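Local coordinates for protein rhizobiales Sp. Pch2 (Marine metagenome, PDB 6PB3) that is a Trip13/Pch2-like AAA ATPase that probably remodels HORMA domain proteins and so regulates a bacterial cGAS-like enzyme in immunity to bacteriophages, at residues L52-W55 with A56-H60; K87-L90 with A91-I94; A182-R185 with G186-L190. One frame throughout, in Å; residues are numbered along the deposited sequence.

In the fold
All three contacts are local, each along a single helix, and none touches another. Contact 2 lies at the core, its centre about 5 Å from the centre of the chain, on helix 87-93, where backbone amides, a threonine hydroxyl and, weakly, a lysine hold a sulfate. Contacts 1 and 3 lie farther out, with centres about 26 and 22 Å from that point, and are partly buried. Contact 3 belongs to helix 179-192, which packs against strand 197-203 on one side and carries charged residues on another. Contact 1, over most of helix 49-59 and just past its C-terminal end, is aromatic and faces a second subunit. Anion binding, phenylalanine packing and subunit contact fall to separate helices.

Contact 1 (L52-W55 with A56-H60); sequences LSAW and AKKHH
W55 and the two histidines that follow it, H59 and H60, form an aromatic cluster at the C-terminal end of helix 49-59. The indole is the tightly packed part. Its CG is anti to the backbone N (chi1 166°), which lays the ring along the following turn, with CE3 4.0 Å from CB of A56. H59 comes from one side: its ring lies near parallel to the five-membered ring of W55, with planes 26° apart, but is slid so far that the two barely overlap. NE1 of W55 therefore sits above the rim of the imidazole, and ND1 of H59 approaches CD1 of W55 to 3.4 Å. H60, the first residue to leave helical geometry, meets the six-membered ring differently, turning its edge toward the indole face in an offset edge-to-face pair with planes at 72°.

Neighbours from two chains cover the cluster. L66 and V67 touch W55, P285 of the second subunit packs on it, and O of T287 of that subunit accepts a hydrogen bond from the indole NE1. H59 and H60 pack on T287 and I289 of the second subunit, and H60 ND1 is buried with no partner in the model. The contact joins the helix end to a subunit interface.

The other side of the helix is looser. K57 and K58 are exposed; the extended chain of K58 passes over O of A54, with CG nearest at 3.2 Å. Regular helical bonds continue beneath, K58 N to A54 O among them at 3.0 Å. At the next carbonyl, O of W55 takes the amide N of H59 at 3.0 Å and, lying at the edge of that imidazole in its plane, a weak second bond from H59 ND1 at 3.4 Å.

Contact 2 (K87-L90 with A91-I94); sequences KTEL and AETI. With SO4 (sulfate ion), chain B.
The flat groups here are the carboxylates of E89 and E92, whose planes are 47° apart and whose OE1 atoms come within 4.1 Å of each other. OE2 of E92 lies 3.8 Å from CG2 of T88, the two side chains running side by side and pointing the same way. R25 of helix 20-28 forms a salt bridge with OE1 of E89 and a long, weak ion pair with E92, probably easing the repulsion.

At the start of the helix, the sulfate is held by K87 and T88 in what fits a Walker A P-loop. T88 donates twice to O2, from its N and from OG1 at 2.7 Å. The backbone N-H of K87 donates to O4, N to O4 3.0 Å, and its chain, bent at chi3 (-86°) and chi4 (78°), curls back to bring NZ into a weak bond with the same oxygen. The amides of G84 and G86 add further bonds.

Farther along, T93 OG1 bonds to O of E89 at 2.8 Å, while CD1 of L90 meets CD1 of I94. Converging amides, a hydroxyl and an ammonium suit a tetrahedral anion, so the sulfate probably marks where a nucleotide phosphate would bind.

Contact 3 (A182-R185 with G186-L190); sequences AFIR and GIDRL
F183 and I187 meet one turn apart on helix 179-192, and I187 can be followed outward. Its CB lies 3.7 Å from O of F183 and as far from O of I184. CG1, anti to the carbonyl carbon (chi1 -67°), stays close to O of F183 at 3.3 Å and stands over one face of the phenyl ring, a CH-pi contact with CG1 4.3 Å from the centroid and 16° off the ring normal. CD1 then reaches the rim, 3.2 Å from CE2 of F183, a tight approach, with CD2 and CZ of the same ring a little farther off.

The phenyl ring is buried: F132 of helix 124-141 meets it ring to ring, and V199 and M201 of strand 197-203 and V213 of helix 211-214 touch it. On another side of the helix I184 and D188 lie side by side, with CG2 of I184 3.8 Å from OD2 of D188, while OD1 forms a salt bridge with NE of R216. R189 reaches E133 of helix 124-141 in a second salt bridge.

The backbone beneath is regular: N of D188 bonds to O of I184 at 2.9 Å. An amphipathic helix packed by its apolar side on strand 197-203 of a largely parallel sheet fits the P-loop ATPase core of the AAA family.

Contact 1 (L52-W55 with A56-H60)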
ATOM      1  N   LEU A  52      41.584 -15.481 -15.906  1.00 75.58           N
ATOM      2  CA  LEU A  52      40.840 -16.395 -15.041  1.00 65.70           C
ATOM      3  C   LEU A  52      41.078 -17.844 -15.447  1.00 73.18           C
ATOM      4  O   LEU A  52      41.257 -18.717 -14.587  1.00 77.17           O
ATOM      5  CB  LEU A  52      39.343 -16.078 -15.080  1.00 63.10           C
ATOM      6  CG  LEU A  52      38.455 -16.924 -14.159  1.00 72.12           C
ATOM      7  CD1 LEU A  52      38.846 -16.698 -12.696  1.00 71.15           C
ATOM      8  CD2 LEU A  52      36.981 -16.593 -14.367  1.00 70.37           C
ATOM      9  N   SER A  53      41.079 -18.120 -16.753  1.00 79.41           N
ATOM     10  CA  SER A  53      41.381 -19.470 -17.218  1.00 80.71           C
ATOM     11  C   SER A  53      42.763 -19.909 -16.763  1.00 74.26           C
ATOM     12  O   SER A  53      42.943 -21.043 -16.306  1.00 87.32           O
ATOM     13  CB  SER A  53      41.282 -19.543 -18.738  1.00 74.45           C
ATOM     14  OG  SER A  53      40.087 -18.941 -19.192  1.00 93.55           O
ATOM     15  N   ALA A  54      43.753 -19.023 -16.875  1.00 79.91           N
ATOM     16  CA  ALA A  54      45.105 -19.391 -16.468  1.00 89.82           C
ATOM     17  C   ALA A  54      45.169 -19.655 -14.973  1.00 73.62           C
ATOM     18  O   ALA A  54      45.766 -20.642 -14.540  1.00 84.04           O
ATOM     19  CB  ALA A  54      46.095 -18.301 -16.866  1.00 90.27           C
ATOM     20  N   TRP A  55      44.526 -18.799 -14.168  1.00 86.45           N
ATOM     21  CA  TRP A  55      44.468 -19.052 -12.731  1.00 78.84           C
ATOM     22  C   TRP A  55      43.848 -20.409 -12.431  1.00 72.10           C
ATOM     23  O   TRP A  55      44.358 -21.155 -11.589  1.00 77.52           O
ATOM     24  CB  TRP A  55      43.687 -17.952 -12.014  1.00 80.65           C
ATOM     25  CG  TRP A  55      43.316 -18.358 -10.615  1.00 90.24           C
ATOM     26  CD1 TRP A  55      44.080 -18.229  -9.495  1.00 95.65           C
ATOM     27  CD2 TRP A  55      42.098 -18.994 -10.197  1.00 89.28           C
ATOM     28  NE1 TRP A  55      43.413 -18.730  -8.403  1.00 95.19           N
ATOM     29  CE2 TRP A  55      42.195 -19.206  -8.806  1.00 88.82           C
ATOM     30  CE3 TRP A  55      40.935 -19.396 -10.861  1.00 85.13           C
ATOM     31  CZ2 TRP A  55      41.172 -19.802  -8.067  1.00 80.77           C
ATOM     32  CZ3 TRP A  55      39.919 -19.997 -10.123  1.00 80.97           C
ATOM     33  CH2 TRP A  55      40.048 -20.192  -8.742  1.00 68.56           C
ATOM     34  N   ALA A  56      42.752 -20.748 -13.120  1.00 83.10           N
ATOM     35  CA  ALA A  56      42.092 -22.033 -12.891  1.00 69.95           C
ATOM     36  C   ALA A  56      43.021 -23.198 -13.188  1.00 75.91           C
ATOM     37  O   ALA A  56      43.080 -24.162 -12.417  1.00 92.24           O
ATOM     38  CB  ALA A  56      40.827 -22.142 -13.740  1.00 74.95           C
ATOM     39  N   LYS A  57      43.755 -23.135 -14.300  1.00 89.67           N
ATOM     40  CA  LYS A  57      44.636 -24.249 -14.639  1.00 90.45           C
ATOM     41  C   LYS A  57      45.746 -24.410 -13.609  1.00 90.26           C
ATOM     42  O   LYS A  57      46.014 -25.527 -13.152  1.00 94.21           O
ATOM     43  CB  LYS A  57      45.223 -24.068 -16.038  1.00 98.16           C
ATOM     44  CG  LYS A  57      46.087 -25.242 -16.475  1.00123.76           C
ATOM     45  CD  LYS A  57      46.179 -25.381 -17.989  1.00142.09           C
ATOM     46  CE  LYS A  57      47.141 -24.377 -18.605  1.00148.82           C
ATOM     47  NZ  LYS A  57      47.516 -24.762 -20.005  1.00146.54           N
ATOM     48  N   LYS A  58      46.386 -23.310 -13.207  1.00100.31           N
ATOM     49  CA  LYS A  58      47.499 -23.427 -12.267  1.00109.83           C
ATOM     50  C   LYS A  58      47.037 -23.965 -10.920  1.00107.44           C
ATOM     51  O   LYS A  58      47.738 -24.767 -10.296  1.00101.11           O
ATOM     52  CB  LYS A  58      48.189 -22.079 -12.080  1.00111.40           C
ATOM     53  CG  LYS A  58      48.684 -21.440 -13.360  1.00115.29           C
ATOM     54  CD  LYS A  58      49.320 -20.093 -13.064  1.00120.82           C
ATOM     55  CE  LYS A  58      49.581 -19.312 -14.338  1.00124.30           C
ATOM     56  NZ  LYS A  58      50.063 -17.930 -14.048  1.00131.39           N
ATOM     57  N   HIS A  59      45.860 -23.545 -10.451  1.00104.42           N
ATOM     58  CA  HIS A  59      45.444 -23.895  -9.099  1.00 92.26           C
ATOM     59  C   HIS A  59      44.444 -25.042  -9.033  1.00 91.10           C
ATOM     60  O   HIS A  59      44.488 -25.823  -8.075  1.00 95.76           O
ATOM     61  CB  HIS A  59      44.860 -22.670  -8.386  1.00 91.17           C
ATOM     62  CG  HIS A  59      45.886 -21.649  -7.989  1.00 96.63           C
ATOM     63  ND1 HIS A  59      46.356 -20.687  -8.859  1.00 93.77           N
ATOM     64  CD2 HIS A  59      46.526 -21.436  -6.814  1.00 85.68           C
ATOM     65  CE1 HIS A  59      47.239 -19.925  -8.238  1.00 92.24           C
ATOM     66  NE2 HIS A  59      47.361 -20.359  -6.996  1.00 95.77           N
ATOM     67  N   HIS A  60      43.543 -25.174 -10.007  1.00 89.22           N
ATOM     68  CA  HIS A  60      42.517 -26.221  -9.992  1.00 89.72           C
ATOM     69  C   HIS A  60      42.306 -26.762 -11.399  1.00 92.29           C
ATOM     70  O   HIS A  60      41.249 -26.564 -12.006  1.00 92.60           O
ATOM     71  CB  HIS A  60      41.202 -25.684  -9.421  1.00 91.23           C
ATOM     72  CG  HIS A  60      41.323 -25.129  -8.036  1.00 80.53           C
ATOM     73  ND1 HIS A  60      41.191 -23.784  -7.760  1.00 81.12           N
ATOM     74  CD2 HIS A  60      41.574 -25.732  -6.851  1.00 79.40           C
ATOM     75  CE1 HIS A  60      41.350 -23.584  -6.465  1.00 72.88           C
ATOM     76  NE2 HIS A  60      41.586 -24.750  -5.890  1.00 83.84           N
TER

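Contact 2 (K87-L90 with A91-I94)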
ATOM      1  N   LYS A  87      28.545   3.874  -3.773  1.00 51.84           N
ATOM      2  CA  LYS A  87      28.479   3.061  -4.989  1.00 55.58           C
ATOM      3  C   LYS A  87      28.979   3.836  -6.198  1.00 50.26           C
ATOM      4  O   LYS A  87      29.811   3.342  -6.971  1.00 50.71           O
ATOM      5  CB  LYS A  87      27.038   2.594  -5.233  1.00 59.87           C
ATOM      6  CG  LYS A  87      26.452   1.691  -4.158  1.00 57.77           C
ATOM      7  CD  LYS A  87      25.060   1.202  -4.561  1.00 56.50           C
ATOM      8  CE  LYS A  87      23.954   2.201  -4.170  1.00 73.75           C
ATOM      9  NZ  LYS A  87      23.830   3.367  -5.075  1.00 92.20           N
ATOM     10  N   THR A  88      28.440   5.042  -6.399  1.00 52.32           N
ATOM     11  CA  THR A  88      28.824   5.862  -7.543  1.00 57.48           C
ATOM     12  C   THR A  88      30.294   6.241  -7.465  1.00 57.99           C
ATOM     13  O   THR A  88      31.033   6.143  -8.454  1.00 50.91           O
ATOM     14  CB  THR A  88      27.948   7.118  -7.582  1.00 65.99           C
ATOM     15  OG1 THR A  88      26.570   6.733  -7.510  1.00 67.68           O
ATOM     16  CG2 THR A  88      28.203   7.927  -8.853  1.00 73.63           C
ATOM     17  N   GLU A  89      30.733   6.693  -6.288  1.00 52.02           N
ATOM     18  CA  GLU A  89      32.124   7.077  -6.121  1.00 53.67           C
ATOM     19  C   GLU A  89      33.039   5.885  -6.358  1.00 63.34           C
ATOM     20  O   GLU A  89      34.116   6.024  -6.946  1.00 61.05           O
ATOM     21  CB  GLU A  89      32.334   7.672  -4.728  1.00 58.60           C
ATOM     22  CG  GLU A  89      33.768   8.057  -4.419  1.00 64.79           C
ATOM     23  CD  GLU A  89      34.129   9.437  -4.923  1.00 74.06           C
ATOM     24  OE1 GLU A  89      33.380   9.988  -5.762  1.00 73.70           O
ATOM     25  OE2 GLU A  89      35.165   9.972  -4.470  1.00 66.12           O
ATOM     26  N   LEU A  90      32.608   4.693  -5.942  1.00 51.17           N
ATOM     27  CA  LEU A  90      33.392   3.497  -6.242  1.00 53.22           C
ATOM     28  C   LEU A  90      33.426   3.222  -7.742  1.00 45.60           C
ATOM     29  O   LEU A  90      34.491   2.964  -8.313  1.00 49.28           O
ATOM     30  CB  LEU A  90      32.822   2.299  -5.482  1.00 51.55           C
ATOM     31  CG  LEU A  90      33.542   0.973  -5.715  1.00 57.34           C
ATOM     32  CD1 LEU A  90      34.994   1.063  -5.208  1.00 50.41           C
ATOM     33  CD2 LEU A  90      32.815  -0.153  -5.031  1.00 53.65           C
ATOM     34  N   ALA A  91      32.271   3.299  -8.407  1.00 51.40           N
ATOM     35  CA  ALA A  91      32.238   2.991  -9.830  1.00 52.03           C
ATOM     36  C   ALA A  91      33.054   3.986 -10.641  1.00 54.96           C
ATOM     37  O   ALA A  91      33.612   3.620 -11.680  1.00 49.74           O
ATOM     38  CB  ALA A  91      30.787   2.953 -10.324  1.00 53.46           C
ATOM     39  N   GLU A  92      33.111   5.246 -10.203  1.00 51.14           N
ATOM     40  CA  GLU A  92      33.834   6.274 -10.941  1.00 50.75           C
ATOM     41  C   GLU A  92      35.333   6.220 -10.728  1.00 58.88           C
ATOM     42  O   GLU A  92      36.065   6.892 -11.459  1.00 61.29           O
ATOM     43  CB  GLU A  92      33.347   7.665 -10.541  1.00 51.46           C
ATOM     44  CG  GLU A  92      31.938   8.003 -11.005  1.00 55.75           C
ATOM     45  CD  GLU A  92      31.540   9.400 -10.559  1.00 68.53           C
ATOM     46  OE1 GLU A  92      32.243   9.961  -9.691  1.00 65.54           O
ATOM     47  OE2 GLU A  92      30.533   9.939 -11.068  1.00 69.33           O
ATOM     48  N   THR A  93      35.812   5.475  -9.738  1.00 52.13           N
ATOM     49  CA  THR A  93      37.242   5.447  -9.465  1.00 61.29           C
ATOM     50  C   THR A  93      37.875   4.067  -9.570  1.00 52.82           C
ATOM     51  O   THR A  93      39.104   3.985  -9.691  1.00 54.30           O
ATOM     52  CB  THR A  93      37.527   6.018  -8.068  1.00 54.65           C
ATOM     53  OG1 THR A  93      36.797   5.272  -7.082  1.00 50.12           O
ATOM     54  CG2 THR A  93      37.109   7.475  -8.013  1.00 59.76           C
ATOM     55  N   ILE A  94      37.076   2.995  -9.556  1.00 52.80           N
ATOM     56  CA  ILE A  94      37.589   1.629  -9.494  1.00 54.92           C
ATOM     57  C   ILE A  94      38.464   1.286 -10.690  1.00 54.45           C
ATOM     58  O   ILE A  94      39.285   0.363 -10.609  1.00 50.31           O
ATOM     59  CB  ILE A  94      36.406   0.642  -9.371  1.00 48.59           C
ATOM     60  CG1 ILE A  94      36.873  -0.727  -8.880  1.00 43.40           C
ATOM     61  CG2 ILE A  94      35.641   0.528 -10.694  1.00 46.18           C
ATOM     62  CD1 ILE A  94      37.662  -0.649  -7.580  1.00 49.52           C
TER
HETATM   63  S   SO4 B 401      25.719   6.041  -3.547  1.00 53.42           S
HETATM   64  O1  SO4 B 401      24.356   6.578  -3.518  1.00 56.76           O
HETATM   65  O2  SO4 B 401      26.148   6.040  -4.941  1.00 56.76           O
HETATM   66  O3  SO4 B 401      26.616   6.921  -2.763  1.00 57.44           O
HETATM   67  O4  SO4 B 401      25.763   4.722  -2.920  1.00 49.14           O

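Contact 3 (A182-R185 with G186-L190)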
ATOM      1  N   ALA A 182      17.295  -1.359 -26.081  1.00 91.43           N
ATOM      2  CA  ALA A 182      18.569  -0.843 -26.575  1.00 77.09           C
ATOM      3  C   ALA A 182      19.719  -1.233 -25.656  1.00 64.58           C
ATOM      4  O   ALA A 182      20.827  -1.524 -26.119  1.00 69.41           O
ATOM      5  CB  ALA A 182      18.498   0.675 -26.724  1.00 70.75           C
ATOM      6  N   PHE A 183      19.471  -1.235 -24.348  1.00 75.06           N
ATOM      7  CA  PHE A 183      20.507  -1.574 -23.380  1.00 73.30           C
ATOM      8  C   PHE A 183      20.849  -3.055 -23.442  1.00 77.61           C
ATOM      9  O   PHE A 183      22.027  -3.433 -23.439  1.00 65.32           O
ATOM     10  CB  PHE A 183      20.022  -1.182 -21.990  1.00 73.00           C
ATOM     11  CG  PHE A 183      21.069  -1.277 -20.933  1.00 66.29           C
ATOM     12  CD1 PHE A 183      22.150  -0.410 -20.929  1.00 67.84           C
ATOM     13  CD2 PHE A 183      20.974  -2.230 -19.932  1.00 78.83           C
ATOM     14  CE1 PHE A 183      23.118  -0.490 -19.947  1.00 58.66           C
ATOM     15  CE2 PHE A 183      21.935  -2.319 -18.948  1.00 78.42           C
ATOM     16  CZ  PHE A 183      23.015  -1.452 -18.961  1.00 67.09           C
ATOM     17  N   ILE A 184      19.819  -3.901 -23.506  1.00 73.63           N
ATOM     18  CA  ILE A 184      20.005  -5.347 -23.614  1.00 71.73           C
ATOM     19  C   ILE A 184      20.786  -5.692 -24.872  1.00 61.06           C
ATOM     20  O   ILE A 184      21.743  -6.475 -24.840  1.00 64.05           O
ATOM     21  CB  ILE A 184      18.637  -6.047 -23.620  1.00 87.81           C
ATOM     22  CG1 ILE A 184      18.008  -6.032 -22.234  1.00 92.00           C
ATOM     23  CG2 ILE A 184      18.740  -7.440 -24.187  1.00 86.97           C
ATOM     24  CD1 ILE A 184      16.514  -6.186 -22.334  1.00 97.86           C
ATOM     25  N   ARG A 185      20.354  -5.150 -26.010  1.00 61.00           N
ATOM     26  CA  ARG A 185      21.074  -5.375 -27.257  1.00 70.03           C
ATOM     27  C   ARG A 185      22.526  -4.926 -27.141  1.00 72.24           C
ATOM     28  O   ARG A 185      23.430  -5.588 -27.664  1.00 63.94           O
ATOM     29  CB  ARG A 185      20.366  -4.652 -28.401  1.00 82.01           C
ATOM     30  CG  ARG A 185      18.987  -5.224 -28.706  1.00 92.73           C
ATOM     31  CD  ARG A 185      18.226  -4.393 -29.722  1.00 97.19           C
ATOM     32  NE  ARG A 185      16.870  -4.900 -29.907  1.00121.89           N
ATOM     33  CZ  ARG A 185      16.012  -4.438 -30.812  1.00137.12           C
ATOM     34  NH1 ARG A 185      16.369  -3.447 -31.621  1.00144.57           N
ATOM     35  NH2 ARG A 185      14.796  -4.966 -30.911  1.00130.89           N
ATOM     36  N   GLY A 186      22.776  -3.818 -26.440  1.00 66.60           N
ATOM     37  CA  GLY A 186      24.146  -3.351 -26.284  1.00 61.19           C
ATOM     38  C   GLY A 186      24.988  -4.311 -25.466  1.00 71.29           C
ATOM     39  O   GLY A 186      26.122  -4.634 -25.838  1.00 67.80           O
ATOM     40  N   ILE A 187      24.442  -4.781 -24.344  1.00 62.63           N
ATOM     41  CA  ILE A 187      25.159  -5.715 -23.481  1.00 60.20           C
ATOM     42  C   ILE A 187      25.470  -7.008 -24.222  1.00 69.67           C
ATOM     43  O   ILE A 187      26.583  -7.536 -24.147  1.00 66.45           O
ATOM     44  CB  ILE A 187      24.328  -6.001 -22.225  1.00 63.81           C
ATOM     45  CG1 ILE A 187      24.227  -4.748 -21.366  1.00 80.49           C
ATOM     46  CG2 ILE A 187      24.903  -7.178 -21.460  1.00 58.39           C
ATOM     47  CD1 ILE A 187      23.363  -4.966 -20.175  1.00 83.72           C
ATOM     48  N   ASP A 188      24.470  -7.566 -24.907  1.00 64.61           N
ATOM     49  CA  ASP A 188      24.687  -8.793 -25.668  1.00 66.62           C
ATOM     50  C   ASP A 188      25.775  -8.599 -26.713  1.00 72.05           C
ATOM     51  O   ASP A 188      26.617  -9.481 -26.922  1.00 74.26           O
ATOM     52  CB  ASP A 188      23.385  -9.223 -26.338  1.00 68.68           C
ATOM     53  CG  ASP A 188      22.368  -9.707 -25.352  1.00 71.21           C
ATOM     54  OD1 ASP A 188      22.734  -9.885 -24.173  1.00 80.28           O
ATOM     55  OD2 ASP A 188      21.205  -9.906 -25.750  1.00 75.91           O
ATOM     56  N   ARG A 189      25.770  -7.443 -27.374  1.00 61.10           N
ATOM     57  CA  ARG A 189      26.758  -7.168 -28.408  1.00 67.57           C
ATOM     58  C   ARG A 189      28.168  -7.140 -27.823  1.00 76.30           C
ATOM     59  O   ARG A 189      29.111  -7.667 -28.426  1.00 72.05           O
ATOM     60  CB  ARG A 189      26.399  -5.850 -29.088  1.00 67.99           C
ATOM     61  CG  ARG A 189      27.131  -5.542 -30.361  1.00 89.88           C
ATOM     62  CD  ARG A 189      26.517  -4.296 -30.965  1.00 93.23           C
ATOM     63  NE  ARG A 189      27.395  -3.636 -31.921  1.00 90.12           N
ATOM     64  CZ  ARG A 189      27.252  -2.372 -32.302  1.00 79.89           C
ATOM     65  NH1 ARG A 189      26.267  -1.630 -31.803  1.00 68.89           N
ATOM     66  NH2 ARG A 189      28.100  -1.844 -33.170  1.00 93.44           N
ATOM     67  N   LEU A 190      28.328  -6.550 -26.634  1.00 59.37           N
ATOM     68  CA  LEU A 190      29.628  -6.571 -25.970  1.00 64.69           C
ATOM     69  C   LEU A 190      30.011  -7.992 -25.573  1.00 75.61           C
ATOM     70  O   LEU A 190      31.195  -8.355 -25.595  1.00 81.08           O
ATOM     71  CB  LEU A 190      29.612  -5.666 -24.736  1.00 58.23           C
ATOM     72  CG  LEU A 190      29.466  -4.158 -24.955  1.00 67.92           C
ATOM     73  CD1 LEU A 190      29.613  -3.389 -23.638  1.00 60.07           C
ATOM     74  CD2 LEU A 190      30.470  -3.671 -25.974  1.00 72.94           C
TER